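Local coordinates for protein VP5 (Halorubrum pleomorphic virus 6, PDB 6QGL) that probably mediates fusion of the pleomorphic viral envelope with the membrane of its haloarchaeal host cell, at residues Phe29-Ser34 against Trp123-Arg128; Asn48-Ser53 against Glu131-Thr136; Gly74-Ala79 against Gln244-Gly249; Asn205-Val210 against Ala234-Met239. All coordinates share one frame; numbering follows the deposited sequence.

Contact 1. Residues Phe29-Ser34 against Trp123-Arg128; sequences FEVVGS and WNETVR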
# COMPACT_ATOMS: atom_id res chain seq x y z
N PHE A 29 -7.98 10.76 3.69
CA PHE A 29 -7.00 10.48 2.65
C PHE A 29 -7.45 11.00 1.30
O PHE A 29 -8.57 10.69 0.85
CB PHE A 29 -6.68 8.97 2.61
CG PHE A 29 -5.70 8.54 1.55
CD1 PHE A 29 -4.33 8.68 1.74
CD2 PHE A 29 -6.14 7.98 0.35
CE1 PHE A 29 -3.42 8.27 0.76
CE2 PHE A 29 -5.24 7.59 -0.63
CZ PHE A 29 -3.88 7.73 -0.42
N GLU A 30 -6.59 11.77 0.64
CA GLU A 30 -6.86 12.32 -0.69
C GLU A 30 -6.47 11.32 -1.76
O GLU A 30 -5.37 10.76 -1.71
CB GLU A 30 -6.16 13.67 -0.89
CG GLU A 30 -6.94 14.83 -0.29
CD GLU A 30 -6.43 16.23 -0.61
OE1 GLU A 30 -6.07 16.49 -1.78
OE2 GLU A 30 -6.42 17.07 0.31
N VAL A 31 -7.38 11.07 -2.71
CA VAL A 31 -7.18 10.11 -3.80
C VAL A 31 -6.19 10.64 -4.85
O VAL A 31 -6.08 11.85 -5.04
CB VAL A 31 -8.50 9.60 -4.44
CG1 VAL A 31 -9.43 8.98 -3.40
CG2 VAL A 31 -9.22 10.69 -5.24
N VAL A 32 -5.49 9.71 -5.51
CA VAL A 32 -4.54 10.02 -6.58
C VAL A 32 -5.37 10.13 -7.87
O VAL A 32 -6.12 9.21 -8.20
CB VAL A 32 -3.41 8.96 -6.68
CG1 VAL A 32 -2.42 9.30 -7.80
CG2 VAL A 32 -2.67 8.81 -5.35
N GLY A 33 -5.25 11.27 -8.55
CA GLY A 33 -5.98 11.57 -9.78
C GLY A 33 -5.56 10.77 -11.00
O GLY A 33 -4.55 10.06 -10.98
N SER A 34 -6.35 10.89 -12.09
CA SER A 34 -6.12 10.21 -13.37
C SER A 34 -5.22 11.04 -14.29
O SER A 34 -5.24 12.27 -14.23
CB SER A 34 -7.44 9.93 -14.08
OG SER A 34 -8.11 11.12 -14.47
N TRP A 123 -11.97 3.49 -4.59
CA TRP A 123 -12.66 2.60 -5.53
C TRP A 123 -13.28 3.47 -6.62
O TRP A 123 -13.07 3.21 -7.80
CB TRP A 123 -13.74 1.76 -4.83
CG TRP A 123 -14.74 1.15 -5.78
CD1 TRP A 123 -15.98 1.64 -6.09
CD2 TRP A 123 -14.54 0.00 -6.61
NE1 TRP A 123 -16.58 0.84 -7.04
CE2 TRP A 123 -15.73 -0.18 -7.36
CE3 TRP A 123 -13.49 -0.92 -6.77
CZ2 TRP A 123 -15.88 -1.23 -8.27
CZ3 TRP A 123 -13.65 -1.96 -7.66
CH2 TRP A 123 -14.83 -2.11 -8.41
N ASN A 124 -14.01 4.53 -6.20
CA ASN A 124 -14.66 5.49 -7.09
C ASN A 124 -13.69 6.10 -8.08
O ASN A 124 -14.03 6.18 -9.26
CB ASN A 124 -15.36 6.58 -6.28
CG ASN A 124 -16.65 6.12 -5.63
OD1 ASN A 124 -17.12 4.99 -5.80
ND2 ASN A 124 -17.27 7.02 -4.88
N GLU A 125 -12.47 6.47 -7.63
CA GLU A 125 -11.44 7.02 -8.50
C GLU A 125 -10.93 5.99 -9.52
O GLU A 125 -10.75 6.35 -10.69
CB GLU A 125 -10.28 7.63 -7.68
CG GLU A 125 -9.35 8.52 -8.49
CD GLU A 125 -9.99 9.62 -9.32
OE1 GLU A 125 -10.81 10.39 -8.76
OE2 GLU A 125 -9.68 9.71 -10.53
N THR A 126 -10.74 4.73 -9.09
CA THR A 126 -10.28 3.63 -9.95
C THR A 126 -11.27 3.44 -11.11
O THR A 126 -10.88 3.39 -12.28
CB THR A 126 -10.14 2.32 -9.12
OG1 THR A 126 -9.31 2.55 -7.98
CG2 THR A 126 -9.60 1.15 -9.94
N VAL A 127 -12.55 3.38 -10.75
CA VAL A 127 -13.71 3.17 -11.60
C VAL A 127 -13.98 4.40 -12.51
O VAL A 127 -14.33 4.21 -13.67
CB VAL A 127 -14.88 2.75 -10.68
CG1 VAL A 127 -16.18 2.57 -11.42
CG2 VAL A 127 -14.52 1.46 -9.97
N ARG A 128 -13.74 5.64 -12.00
CA ARG A 128 -13.88 6.87 -12.79
C ARG A 128 -12.78 6.97 -13.82
O ARG A 128 -13.02 7.45 -14.93
CB ARG A 128 -13.83 8.13 -11.91
CG ARG A 128 -15.16 8.54 -11.34
CD ARG A 128 -15.22 10.01 -10.92
NE ARG A 128 -14.38 10.38 -9.77
CZ ARG A 128 -14.72 10.21 -8.50
NH1 ARG A 128 -13.88 10.55 -7.53
NH2 ARG A 128 -15.89 9.67 -8.19
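Val31 and Val32 meet the helix through one residue, Glu125, whose CA lies 7.1 Å from the CA of Val31. The closest approach joins the carbonyl atom Val32 O to Glu125 CG at 3.3 Å, a contact with the methylene of the acid and not with its charged end. Val31 adds its CG2 methyl, 3.9 Å from both Glu125 CG and Glu125 OE1, so one branch of the valine lies against chain and carboxylate together. Glu125 OE2 turns toward the Ser34 end, yet at 3.9 Å from Ser34 N it is too far for a hydrogen bond, and no polar bond joins the two segments. A fold in the glutamate side chain (chi2 51°) sets the carboxylate beside the loop. One turn on along the same helix, Arg128 NH1 makes a salt bridge to Glu125 OE1 at 3.3 Å; as a hydrogen bond it is weak, with an N-H...O angle of 143°. Val32 O is itself satisfied by Arg57 NH1 of helix 43-66. The extended loop 29-34 runs between two helices at the surface, with Val32 against Lys56 and Asn60 of helix 43-66 and Val31 against helix 97-140, whose Asn124 hydrogen-bonds backbone atoms of strand 180-189.

Contact 2. Residues Asn48-Ser53 against Glu131-Thr136; sequences NQLSDS and EAMTQT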
# COMPACT_ATOMS: atom_id res chain seq x y z
N ASN A 48 0.56 1.99 -24.53
CA ASN A 48 1.60 2.01 -23.50
C ASN A 48 1.21 2.91 -22.34
O ASN A 48 1.38 2.50 -21.19
CB ASN A 48 2.96 2.42 -24.08
CG ASN A 48 3.61 1.37 -24.95
OD1 ASN A 48 3.50 0.16 -24.71
ND2 ASN A 48 4.32 1.82 -25.98
N GLN A 49 0.65 4.10 -22.63
CA GLN A 49 0.20 5.06 -21.62
C GLN A 49 -0.98 4.53 -20.81
O GLN A 49 -1.02 4.76 -19.60
CB GLN A 49 -0.11 6.43 -22.24
CG GLN A 49 1.16 7.18 -22.68
CD GLN A 49 0.95 8.59 -23.18
OE1 GLN A 49 -0.16 9.14 -23.18
NE2 GLN A 49 2.03 9.22 -23.60
N LEU A 50 -1.91 3.79 -21.46
CA LEU A 50 -3.06 3.19 -20.76
C LEU A 50 -2.61 2.05 -19.85
O LEU A 50 -3.08 1.96 -18.72
CB LEU A 50 -4.13 2.67 -21.73
CG LEU A 50 -4.86 3.69 -22.59
CD1 LEU A 50 -5.61 3.00 -23.69
CD2 LEU A 50 -5.79 4.58 -21.78
N SER A 51 -1.67 1.20 -20.33
CA SER A 51 -1.10 0.09 -19.57
C SER A 51 -0.37 0.61 -18.33
O SER A 51 -0.56 0.06 -17.25
CB SER A 51 -0.14 -0.72 -20.45
OG SER A 51 0.47 -1.77 -19.71
N ASP A 52 0.40 1.71 -18.49
CA ASP A 52 1.14 2.37 -17.41
C ASP A 52 0.22 2.93 -16.34
O ASP A 52 0.54 2.82 -15.16
CB ASP A 52 2.05 3.47 -17.97
CG ASP A 52 3.24 2.96 -18.76
OD1 ASP A 52 3.57 1.76 -18.64
OD2 ASP A 52 3.84 3.77 -19.51
N SER A 53 -0.93 3.51 -16.74
CA SER A 53 -1.93 4.06 -15.83
C SER A 53 -2.57 2.96 -14.99
O SER A 53 -2.77 3.16 -13.79
CB SER A 53 -3.00 4.84 -16.59
OG SER A 53 -2.48 6.05 -17.09
N GLU A 131 -13.41 4.70 -16.83
CA GLU A 131 -14.36 5.38 -17.70
C GLU A 131 -13.67 6.45 -18.54
O GLU A 131 -13.93 6.54 -19.74
CB GLU A 131 -15.51 5.99 -16.88
CG GLU A 131 -16.62 6.62 -17.72
CD GLU A 131 -17.37 5.70 -18.67
OE1 GLU A 131 -17.26 4.46 -18.51
OE2 GLU A 131 -18.06 6.21 -19.57
N ALA A 132 -12.77 7.25 -17.92
CA ALA A 132 -12.01 8.30 -18.60
C ALA A 132 -11.08 7.69 -19.66
O ALA A 132 -10.94 8.26 -20.75
CB ALA A 132 -11.20 9.12 -17.60
N MET A 133 -10.48 6.52 -19.35
CA MET A 133 -9.60 5.77 -20.25
C MET A 133 -10.42 5.19 -21.41
O MET A 133 -9.99 5.26 -22.56
CB MET A 133 -8.85 4.66 -19.50
CG MET A 133 -7.81 5.18 -18.53
SD MET A 133 -6.62 3.93 -17.99
CE MET A 133 -7.58 3.04 -16.79
N THR A 134 -11.64 4.68 -21.10
CA THR A 134 -12.58 4.13 -22.08
C THR A 134 -13.01 5.22 -23.06
O THR A 134 -12.96 5.00 -24.27
CB THR A 134 -13.77 3.47 -21.36
OG1 THR A 134 -13.28 2.45 -20.49
CG2 THR A 134 -14.78 2.86 -22.33
N GLN A 135 -13.37 6.42 -22.54
CA GLN A 135 -13.76 7.57 -23.35
C GLN A 135 -12.66 8.00 -24.32
O GLN A 135 -12.97 8.36 -25.45
CB GLN A 135 -14.22 8.75 -22.48
CG GLN A 135 -15.63 8.58 -21.89
CD GLN A 135 -16.75 8.50 -22.91
OE1 GLN A 135 -16.71 9.10 -23.99
NE2 GLN A 135 -17.79 7.75 -22.58
N THR A 136 -11.38 7.93 -23.87
CA THR A 136 -10.19 8.25 -24.67
C THR A 136 -10.08 7.28 -25.85
O THR A 136 -9.97 7.73 -26.99
CB THR A 136 -8.94 8.31 -23.78
OG1 THR A 136 -9.07 9.42 -22.89
CG2 THR A 136 -7.66 8.46 -24.57
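Apolar packing between Leu50 and Met133 carries this contact, and their CA atoms mark the nearest backbone approach, 7.0 Å. The touching branch of the leucine is CD2 alone: Leu50 CD2 lies 3.8 Å from Met133 CB and 3.9 Å from both Met133 CG and Met133 SD. One methyl thus rests along the flank of three successive methionine atoms, and the leucine and methionine chains point opposite ways as they pass side by side. The methionine can offer that flank because its chain stays extended through chi2 (-164°) and bends only at the last torsion. A second, thinner apolar touch brings Ser53 CB to 4.0 Å from Met133 SD, so the serine takes part through its methylene.

Hydrogen bonding stays inside each helix. Ser53 OG donates to Gln49 O at 3.2 Å, and Ser53 N reaches the same oxygen from the opposite face of its carbonyl plane. Thr136 repeats the pattern on the other helix, where its OG1 bonds to Ala132 O at 3.1 Å. Both hydroxyls are thereby satisfied without crossing the interface.

Ile148 of the short helix 145-148 touches both Leu50 and Met133, and Val54 extends the apolar row on helix 43-66. With chain directions running opposite ways, this is an antiparallel helix-helix interface, a buried seam between helices 43-66 and 97-140 in the envelope protein's N-terminal region.

Contact 3. Residues Gly74-Ala79 against Gln244-Gly249; sequences GVEHTA and QNVRNG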
# COMPACT_ATOMS: atom_id res chain seq x y z
N GLY A 74 -5.51 -3.23 14.06
CA GLY A 74 -5.05 -1.96 14.58
C GLY A 74 -6.12 -0.89 14.50
O GLY A 74 -6.12 0.05 15.30
N VAL A 75 -7.04 -1.01 13.52
CA VAL A 75 -8.18 -0.11 13.32
C VAL A 75 -9.14 -0.33 14.49
O VAL A 75 -9.67 0.64 15.04
CB VAL A 75 -8.86 -0.32 11.93
CG1 VAL A 75 -10.15 0.48 11.80
CG2 VAL A 75 -7.90 0.03 10.80
N GLU A 76 -9.30 -1.61 14.90
CA GLU A 76 -10.10 -2.06 16.04
C GLU A 76 -9.53 -1.45 17.33
O GLU A 76 -10.29 -0.97 18.16
CB GLU A 76 -10.10 -3.60 16.10
CG GLU A 76 -11.12 -4.23 17.03
CD GLU A 76 -11.11 -5.74 17.02
OE1 GLU A 76 -10.58 -6.34 17.99
OE2 GLU A 76 -11.61 -6.34 16.05
N HIS A 77 -8.18 -1.45 17.46
CA HIS A 77 -7.44 -0.89 18.60
C HIS A 77 -7.66 0.62 18.68
O HIS A 77 -7.99 1.13 19.75
CB HIS A 77 -5.94 -1.23 18.47
CG HIS A 77 -5.10 -0.83 19.64
ND1 HIS A 77 -5.17 -1.50 20.85
CD2 HIS A 77 -4.17 0.15 19.75
CE1 HIS A 77 -4.31 -0.91 21.65
NE2 HIS A 77 -3.67 0.09 21.03
N THR A 78 -7.52 1.33 17.53
CA THR A 78 -7.72 2.78 17.38
C THR A 78 -9.16 3.16 17.75
O THR A 78 -9.37 4.14 18.47
CB THR A 78 -7.37 3.23 15.94
OG1 THR A 78 -6.07 2.75 15.59
CG2 THR A 78 -7.40 4.75 15.76
N ALA A 79 -10.14 2.37 17.26
CA ALA A 79 -11.56 2.59 17.51
C ALA A 79 -11.91 2.37 18.98
O ALA A 79 -12.75 3.11 19.51
CB ALA A 79 -12.40 1.69 16.62
N GLN A 244 -17.84 -4.12 13.82
CA GLN A 244 -18.89 -4.86 14.53
C GLN A 244 -18.33 -5.25 15.90
O GLN A 244 -19.01 -5.05 16.92
CB GLN A 244 -19.34 -6.11 13.74
CG GLN A 244 -20.47 -6.88 14.44
CD GLN A 244 -21.26 -7.81 13.54
OE1 GLN A 244 -20.96 -8.00 12.35
NE2 GLN A 244 -22.30 -8.41 14.10
N ASN A 245 -17.08 -5.75 15.92
CA ASN A 245 -16.35 -6.15 17.13
C ASN A 245 -16.16 -4.99 18.10
O ASN A 245 -16.27 -5.21 19.31
CB ASN A 245 -15.00 -6.79 16.78
CG ASN A 245 -15.07 -8.14 16.09
OD1 ASN A 245 -16.08 -8.84 16.09
ND2 ASN A 245 -13.96 -8.52 15.47
N VAL A 246 -15.88 -3.77 17.59
CA VAL A 246 -15.68 -2.56 18.40
C VAL A 246 -16.99 -2.17 19.09
O VAL A 246 -16.99 -1.97 20.30
CB VAL A 246 -15.07 -1.37 17.61
CG1 VAL A 246 -14.98 -0.11 18.46
CG2 VAL A 246 -13.70 -1.73 17.07
N ARG A 247 -18.09 -2.08 18.32
CA ARG A 247 -19.41 -1.71 18.84
C ARG A 247 -19.97 -2.69 19.85
O ARG A 247 -20.50 -2.27 20.88
CB ARG A 247 -20.40 -1.49 17.69
CG ARG A 247 -20.11 -0.24 16.92
CD ARG A 247 -21.39 0.36 16.38
NE ARG A 247 -21.14 1.73 15.97
CZ ARG A 247 -20.73 2.04 14.75
NH1 ARG A 247 -20.57 1.10 13.83
NH2 ARG A 247 -20.40 3.28 14.46
N ASN A 248 -19.85 -4.00 19.56
CA ASN A 248 -20.31 -5.07 20.45
C ASN A 248 -19.43 -5.10 21.70
O ASN A 248 -19.94 -5.28 22.81
CB ASN A 248 -20.26 -6.44 19.73
CG ASN A 248 -21.27 -6.64 18.61
OD1 ASN A 248 -22.30 -5.97 18.52
ND2 ASN A 248 -21.00 -7.61 17.74
N GLY A 249 -18.13 -4.90 21.49
CA GLY A 249 -17.11 -4.89 22.53
C GLY A 249 -17.26 -3.73 23.49
O GLY A 249 -17.11 -3.92 24.69
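Packing between two helices of the N-terminal helical bundle brings Glu76 and Ala79 of helix 73-92 against Asn245 and Val246 of helix 229-257. The short segments run in broadly the same direction: their axes come within 9.5 Å and cross at -33°. The backbones are nearest at Glu76 and Val246, whose CA atoms stand 6.1 Å apart.

Val246 is the wedge, and it divides its methyls between two residues one turn apart. Its CG1 is 3.6 Å from Ala79 CB, a residue small enough to let the valine come up close to the helix. Its CG2 packs on the methylene of the acid, 3.6 Å from Glu76 CG, while also lying near Ala79 CB. Both methyls of Val246 face helix 73-92. Outside the pair, Tyr111 of helix 97-140 touches Ala79, so a third helix closes the apolar side, and Arg247, the next residue along, forms salt bridges there with Asp109 and Glu112.

At the more exposed edge the contact turns polar. Glu76 leaves its helix at an angle, but a straight outer chain carries the carboxylate past the CG2 methyl of Val246 to Asn245. The carboxylate and amide planes stand nearly perpendicular to each other. The resulting hydrogen bond is fairly straight: Asn245 ND2 donates to Glu76 OE2 at 3.3 Å with an N-H...O angle of 163°, the oxygen lying in the asparagine's amide plane while the nitrogen arrives on the syn side of OE2, 35° out of the carboxylate plane.

Contact 4. Residues Asn205-Val210 against Ala234-Met239; sequences NPKEVV and AVETEM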
# COMPACT_ATOMS: atom_id res chain seq x y z
N ASN A 205 -19.16 -3.80 -7.00
CA ASN A 205 -18.52 -2.77 -6.19
C ASN A 205 -17.79 -3.48 -5.03
O ASN A 205 -17.91 -4.71 -4.95
CB ASN A 205 -19.56 -1.74 -5.68
CG ASN A 205 -20.75 -2.30 -4.93
OD1 ASN A 205 -20.64 -3.22 -4.12
ND2 ASN A 205 -21.91 -1.72 -5.17
N PRO A 206 -17.05 -2.81 -4.10
CA PRO A 206 -16.40 -3.55 -3.02
C PRO A 206 -17.35 -4.33 -2.09
O PRO A 206 -16.91 -5.29 -1.46
CB PRO A 206 -15.64 -2.47 -2.24
CG PRO A 206 -15.47 -1.35 -3.20
CD PRO A 206 -16.74 -1.37 -4.01
N LYS A 207 -18.64 -3.94 -2.03
CA LYS A 207 -19.64 -4.57 -1.16
C LYS A 207 -20.23 -5.88 -1.70
O LYS A 207 -20.36 -6.84 -0.94
CB LYS A 207 -20.78 -3.60 -0.82
CG LYS A 207 -20.41 -2.48 0.14
CD LYS A 207 -21.63 -1.62 0.48
CE LYS A 207 -21.39 -0.62 1.58
NZ LYS A 207 -21.27 -1.27 2.91
N GLU A 208 -20.63 -5.92 -2.99
CA GLU A 208 -21.28 -7.09 -3.60
C GLU A 208 -21.14 -7.16 -5.12
O GLU A 208 -20.81 -6.17 -5.76
CB GLU A 208 -22.78 -7.11 -3.23
CG GLU A 208 -23.55 -5.89 -3.73
CD GLU A 208 -25.05 -6.06 -3.94
OE1 GLU A 208 -25.48 -7.17 -4.33
OE2 GLU A 208 -25.78 -5.06 -3.75
N VAL A 209 -21.45 -8.35 -5.68
CA VAL A 209 -21.51 -8.62 -7.12
C VAL A 209 -23.01 -8.68 -7.43
O VAL A 209 -23.69 -9.60 -6.97
CB VAL A 209 -20.78 -9.93 -7.54
CG1 VAL A 209 -20.97 -10.23 -9.02
CG2 VAL A 209 -19.30 -9.87 -7.21
N VAL A 210 -23.53 -7.67 -8.14
CA VAL A 210 -24.94 -7.57 -8.52
C VAL A 210 -25.29 -8.66 -9.55
O VAL A 210 -26.13 -9.52 -9.26
CB VAL A 210 -25.34 -6.14 -8.97
CG1 VAL A 210 -26.82 -6.06 -9.34
CG2 VAL A 210 -25.00 -5.10 -7.90
N ALA A 234 -12.50 -8.39 0.26
CA ALA A 234 -11.74 -8.92 1.39
C ALA A 234 -11.55 -7.84 2.45
O ALA A 234 -11.84 -8.08 3.62
CB ALA A 234 -10.39 -9.45 0.92
N VAL A 235 -11.15 -6.63 2.02
CA VAL A 235 -10.95 -5.47 2.89
C VAL A 235 -12.31 -5.00 3.44
O VAL A 235 -12.40 -4.68 4.63
CB VAL A 235 -10.18 -4.32 2.17
CG1 VAL A 235 -9.81 -3.20 3.15
CG2 VAL A 235 -8.93 -4.84 1.47
N GLU A 236 -13.35 -5.01 2.59
CA GLU A 236 -14.72 -4.63 2.96
C GLU A 236 -15.26 -5.50 4.09
O GLU A 236 -15.69 -4.96 5.11
CB GLU A 236 -15.64 -4.67 1.72
CG GLU A 236 -17.13 -4.60 2.02
CD GLU A 236 -17.67 -3.31 2.62
OE1 GLU A 236 -17.07 -2.24 2.39
OE2 GLU A 236 -18.72 -3.38 3.30
N THR A 237 -15.23 -6.84 3.91
CA THR A 237 -15.72 -7.81 4.90
C THR A 237 -14.94 -7.76 6.20
O THR A 237 -15.52 -7.95 7.27
CB THR A 237 -15.80 -9.23 4.31
OG1 THR A 237 -14.53 -9.59 3.79
CG2 THR A 237 -16.87 -9.36 3.23
N GLU A 238 -13.62 -7.47 6.12
CA GLU A 238 -12.74 -7.34 7.28
C GLU A 238 -13.06 -6.06 8.04
O GLU A 238 -13.07 -6.06 9.28
CB GLU A 238 -11.28 -7.37 6.85
CG GLU A 238 -10.71 -8.76 6.66
CD GLU A 238 -9.54 -8.87 5.69
OE1 GLU A 238 -8.70 -7.95 5.66
OE2 GLU A 238 -9.48 -9.88 4.95
N MET A 239 -13.36 -4.97 7.30
CA MET A 239 -13.74 -3.66 7.85
C MET A 239 -15.04 -3.81 8.64
O MET A 239 -15.13 -3.28 9.75
CB MET A 239 -13.93 -2.66 6.71
CG MET A 239 -13.53 -1.25 7.06
SD MET A 239 -13.48 -0.23 5.55
CE MET A 239 -11.85 -0.54 5.02
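A tight turn faces a helix here, with the CA atoms of Pro206 and Glu236 6.3 Å apart, the turn being closed by a backbone hydrogen bond from Asn205 N to Glu208 O. Glu236 does all the touching from the helix. Its CB is 3.5 Å from Pro206 O, a carbonyl that also accepts a hydrogen bond from Asn233 ND2. Farther out, its carboxylate lies beside Lys207: Glu236 OE2 is 3.7 Å from Lys207 CG and makes a salt bridge to Lys207 NZ at 3.3 Å, weak as a hydrogen bond. The lysine runs outward in extended form and bends back only at its last torsion (chi4 -72°), which returns the ammonium to the acid. These residues occupy the β-hairpin turn between antiparallel strands 201-204 and 209-213. An Asx motif stiffens it: Asn205 OD1 accepts from Glu208 N at 2.9 Å, the donor lying nearly along the C=O axis. The other carboxylate oxygen, Glu236 OE1, is hydrogen-bonded to Tyr120 OH, so this buried acid on helix 229-257 bridges the hairpin and helix 97-140; Arg116 forms a long, weak ion pair with OE2, while the nearby like charge of Asp240 may work against it. Pro206 packs against Phe119 and Trp232.

Contact 1 lies at the surface, contacts 2 and 4 are buried, and contact 3 is intermediate. Contacts 1 and 2 both use helix 97-140, with centres about 14 Å apart, whereas contacts 3 and 4 share helix 229-257. Contacts 2 and 3 stand farthest apart, about 39 Å between centres, on opposite sides of the chain's centre. Chemistry does not simply follow depth: contact 2 is apolar across its interface, while contact 4, also buried, includes a salt bridge that is weak as a hydrogen bond. Contact 3 combines apolar packing with one hydrogen bond, and contact 1 has no bond across it. Contacts 1 and 4 touch directly where Trp123 CD2 lies 3.7 Å from Pro206 CD.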